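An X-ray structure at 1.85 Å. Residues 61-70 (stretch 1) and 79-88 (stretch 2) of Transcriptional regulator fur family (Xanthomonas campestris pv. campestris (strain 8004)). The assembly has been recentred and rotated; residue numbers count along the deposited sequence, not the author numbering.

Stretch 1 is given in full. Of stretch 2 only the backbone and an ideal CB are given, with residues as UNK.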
# COMPACT_ATOMS: atom_id res chain seq x y z
N LYS A 61 5.22 -10.54 10.43
CA LYS A 61 5.38 -11.19 9.15
C LYS A 61 4.71 -12.55 9.18
O LYS A 61 4.66 -13.22 10.22
CB LYS A 61 6.86 -11.36 8.81
CG LYS A 61 7.54 -10.01 8.60
CD LYS A 61 7.40 -9.70 7.15
CE LYS A 61 7.68 -8.29 6.81
NZ LYS A 61 7.62 -8.22 5.34
N ALA A 62 4.18 -12.98 8.03
CA ALA A 62 3.57 -14.30 7.97
C ALA A 62 4.51 -15.39 8.46
O ALA A 62 4.09 -16.27 9.20
CB ALA A 62 3.08 -14.60 6.56
N TYR A 63 5.78 -15.39 8.00
CA TYR A 63 6.68 -16.46 8.48
C TYR A 63 6.98 -16.36 9.97
O TYR A 63 7.34 -17.36 10.61
CB TYR A 63 7.99 -16.47 7.70
CG TYR A 63 8.86 -15.27 7.96
CD1 TYR A 63 9.65 -15.18 9.10
CD2 TYR A 63 8.89 -14.21 7.05
CE1 TYR A 63 10.42 -14.08 9.32
CE2 TYR A 63 9.67 -13.11 7.28
CZ TYR A 63 10.44 -13.07 8.40
OH TYR A 63 11.26 -11.98 8.64
N GLU A 64 6.89 -15.18 10.56
CA GLU A 64 7.04 -15.12 12.00
C GLU A 64 5.85 -15.75 12.68
O GLU A 64 5.97 -16.39 13.73
CB GLU A 64 7.16 -13.65 12.47
CG GLU A 64 8.46 -13.04 12.09
CD GLU A 64 8.45 -11.57 12.41
OE1 GLU A 64 7.33 -10.99 12.39
OE2 GLU A 64 9.54 -11.02 12.68
N LEU A 65 4.66 -15.53 12.14
CA LEU A 65 3.48 -16.10 12.77
C LEU A 65 3.56 -17.62 12.75
O LEU A 65 3.19 -18.29 13.73
CB LEU A 65 2.22 -15.60 12.04
CG LEU A 65 0.89 -16.26 12.31
CD1 LEU A 65 0.46 -15.95 13.76
CD2 LEU A 65 -0.15 -15.75 11.30
N LEU A 66 4.03 -18.19 11.65
CA LEU A 66 4.16 -19.65 11.59
C LEU A 66 5.16 -20.17 12.60
O LEU A 66 4.87 -21.14 13.31
CB LEU A 66 4.57 -20.10 10.21
CG LEU A 66 3.24 -20.41 9.58
CD1 LEU A 66 2.67 -19.08 8.98
CD2 LEU A 66 3.38 -21.54 8.61
N ASP A 67 6.36 -19.58 12.63
CA ASP A 67 7.31 -19.85 13.71
C ASP A 67 6.63 -19.87 15.06
O ASP A 67 6.70 -20.87 15.78
CB ASP A 67 8.47 -18.85 13.71
CG ASP A 67 9.53 -19.17 12.69
OD1 ASP A 67 9.76 -20.39 12.44
OD2 ASP A 67 10.12 -18.22 12.12
N TRP A 68 5.91 -18.79 15.42
CA TRP A 68 5.34 -18.74 16.77
C TRP A 68 4.15 -19.67 17.00
O TRP A 68 3.80 -19.96 18.15
CB TRP A 68 4.76 -17.36 17.09
CG TRP A 68 5.71 -16.21 16.88
CD1 TRP A 68 7.06 -16.28 16.82
CD2 TRP A 68 5.36 -14.84 16.68
NE1 TRP A 68 7.58 -15.04 16.60
CE2 TRP A 68 6.57 -14.13 16.52
CE3 TRP A 68 4.16 -14.13 16.65
CZ2 TRP A 68 6.61 -12.78 16.31
CZ3 TRP A 68 4.21 -12.76 16.45
CH2 TRP A 68 5.43 -12.10 16.28
N VAL A 69 3.48 -20.08 15.92
CA VAL A 69 2.35 -20.99 16.07
C VAL A 69 2.87 -22.43 16.08
O VAL A 69 2.14 -23.37 16.42
CB VAL A 69 1.50 -21.00 14.78
CG1 VAL A 69 0.88 -22.38 14.53
CG2 VAL A 69 0.42 -19.95 14.87
N ARG A 70 4.15 -22.62 15.76
CA ARG A 70 4.90 -23.84 16.02
C ARG A 70 5.55 -23.97 17.39
O ARG A 70 6.07 -25.04 17.74
CB ARG A 70 5.76 -24.16 14.81
CG ARG A 70 5.00 -24.93 13.78
CD ARG A 70 5.37 -24.44 12.40
NE ARG A 70 4.99 -25.41 11.39
CZ ARG A 70 5.64 -25.59 10.25
NH1 ARG A 70 6.71 -24.87 9.97
NH2 ARG A 70 5.20 -26.49 9.39
N UNK A 79 -0.20 -27.83 10.44
CA UNK A 79 0.27 -27.69 9.08
C UNK A 79 0.16 -26.23 8.65
O UNK A 79 -0.82 -25.55 9.00
CB UNK A 79 -0.52 -28.60 8.14
N UNK A 80 1.13 -25.71 7.90
CA UNK A 80 1.14 -24.28 7.59
C UNK A 80 -0.13 -23.82 6.87
O UNK A 80 -0.67 -22.76 7.21
CB UNK A 80 2.36 -23.95 6.73
N UNK A 81 -0.65 -24.56 5.88
CA UNK A 81 -1.85 -24.03 5.20
C UNK A 81 -3.05 -23.89 6.12
O UNK A 81 -4.00 -23.16 5.79
CB UNK A 81 -2.23 -24.94 4.03
N UNK A 82 -3.04 -24.56 7.28
CA UNK A 82 -4.09 -24.38 8.27
C UNK A 82 -4.00 -23.00 8.90
O UNK A 82 -5.00 -22.27 8.96
CB UNK A 82 -4.00 -25.46 9.35
N UNK A 83 -2.80 -22.60 9.34
CA UNK A 83 -2.63 -21.24 9.86
C UNK A 83 -2.88 -20.20 8.76
O UNK A 83 -3.41 -19.12 9.03
CB UNK A 83 -1.23 -21.06 10.44
N UNK A 84 -2.55 -20.51 7.51
CA UNK A 84 -2.75 -19.47 6.50
C UNK A 84 -4.23 -19.26 6.19
O UNK A 84 -4.65 -18.14 5.86
CB UNK A 84 -2.00 -19.83 5.22
N UNK A 85 -5.05 -20.30 6.33
CA UNK A 85 -6.48 -20.11 6.15
C UNK A 85 -7.12 -19.46 7.37
O UNK A 85 -8.08 -18.69 7.22
CB UNK A 85 -7.16 -21.45 5.86
N UNK A 86 -6.58 -19.70 8.56
CA UNK A 86 -7.03 -18.96 9.74
C UNK A 86 -6.73 -17.47 9.58
O UNK A 86 -7.59 -16.61 9.87
CB UNK A 86 -6.36 -19.50 11.00
N UNK A 87 -5.53 -17.13 9.11
CA UNK A 87 -5.22 -15.74 8.79
C UNK A 87 -6.19 -15.14 7.76
O UNK A 87 -6.69 -14.02 7.95
CB UNK A 87 -3.79 -15.64 8.27
N UNK A 88 -6.45 -15.84 6.65
CA UNK A 88 -7.42 -15.33 5.67
C UNK A 88 -8.78 -15.03 6.33
O UNK A 88 -9.40 -14.00 6.03
CB UNK A 88 -7.60 -16.34 4.54

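Position 79 precedes the first helical turn, with phi/psi of -61/141°; its CB points away from stretch 1 and has none of its atoms within 5.5 Å. Many residues would fit, including the small polar ones common at an N-cap. The deposited residue is Ala79, whose backbone O accepts from the N of position 82 at 3.0 Å.

Position 80 opens the helix at -58/-43°. Its CB points sideways, yet the ideal CB lies 3.2 Å from Leu66 CD2, a tight fit, and 4.6 Å from Arg70 NH2. A compact apolar side chain would suit the leucine methyl, and an acidic one could answer the guanidinium; phi and the first-turn location also permit proline. It is Pro80: its CB meets Leu66 CD2 at 3.4 Å, and its CG lies 3.2 Å from Arg70 NH2, an oblique contact without a hydrogen bond.

Position 81 points away; its phi of -63° again allows proline, and many polar residues would do as well. Pro81 is found, making no contact with stretch 1. At 82, out of reach, the visible atoms set little preference; Thr82 has chi1 m.

Position 83 points toward stretch 1. Its ideal CB lies 4.6 Å from Leu66 CG, 4.8 Å from Val69 CG1 and 5.5 Å from Leu65 CD2, an entirely aliphatic setting. Valine, isoleucine or perhaps leucine would suit it. The residue is Val83, chi1 m: CG2 reaches Leu66 CD1 at 3.4 Å, while CG1 packs on Val69 CG1 at 3.6 Å.

Position 84 points sideways, with nothing within 5.5 Å of the ideal CB, so only a long side chain could reach Ala62 and Leu66; an aromatic ring, methionine or a long aliphatic chain are candidates. Tyr84, chi1 m, brings its end nearer. Ala62 CB sits at the ring edge, 3.9 Å from Tyr84 CE1, and Leu66 CD1 approaches obliquely, 3.1 Å from Tyr84 OH and 3.2 Å from Tyr84 CZ. These close approaches involve methyl carbons and supply no hydrogen bond.

Positions 85 and 86 are out of reach, and stretch 1 does not discriminate there. They are Arg85 and Ala86.

Position 87 points toward stretch 1, its ideal CB 4.7 Å from Leu65 CD2. Leucine, isoleucine or methionine would suit this apolar neighbour. Leu87, with chi1 t and chi2 p, places CD2 4.3 Å from Leu65 CD2, a looser contact than those of Val83.

Position 88 is out of reach, leaving the choice open; Asp88 continues the helix, its N donating to Tyr84 O at 3.0 Å.

Stretch 2, residues 79-88: APPTVYRALD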
# COMPACT_ATOMS: atom_id res chain seq x y z
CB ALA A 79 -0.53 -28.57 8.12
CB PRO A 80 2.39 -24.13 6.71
CG PRO A 80 3.29 -25.17 7.21
CD PRO A 80 2.38 -26.36 7.48
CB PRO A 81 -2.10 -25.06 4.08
CG PRO A 81 -1.48 -26.27 4.56
CD PRO A 81 -0.28 -25.88 5.33
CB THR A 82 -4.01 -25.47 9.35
OG1 THR A 82 -4.46 -26.70 8.79
CG2 THR A 82 -4.86 -25.12 10.53
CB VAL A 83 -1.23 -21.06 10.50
CG1 VAL A 83 -0.88 -22.24 11.41
CG2 VAL A 83 -0.19 -20.94 9.46
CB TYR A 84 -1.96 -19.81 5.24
CG TYR A 84 -0.47 -19.58 5.44
CD1 TYR A 84 0.02 -18.33 5.80
CD2 TYR A 84 0.45 -20.62 5.28
CE1 TYR A 84 1.37 -18.11 5.99
CE2 TYR A 84 1.81 -20.41 5.47
CZ TYR A 84 2.27 -19.15 5.82
OH TYR A 84 3.62 -18.93 6.02
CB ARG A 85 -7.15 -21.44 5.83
CG ARG A 85 -7.07 -21.73 4.33
CD ARG A 85 -7.90 -22.94 3.95
NE ARG A 85 -7.46 -24.13 4.66
CZ ARG A 85 -6.49 -24.93 4.24
NH1 ARG A 85 -5.85 -24.65 3.10
NH2 ARG A 85 -6.15 -26.01 4.94
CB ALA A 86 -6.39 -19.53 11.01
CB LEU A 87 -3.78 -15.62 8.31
CG LEU A 87 -3.21 -14.21 8.10
CD1 LEU A 87 -3.23 -13.37 9.37
CD2 LEU A 87 -1.80 -14.34 7.62
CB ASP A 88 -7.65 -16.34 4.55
CG ASP A 88 -6.43 -16.51 3.64
OD1 ASP A 88 -5.66 -15.55 3.44
OD2 ASP A 88 -6.28 -17.61 3.09
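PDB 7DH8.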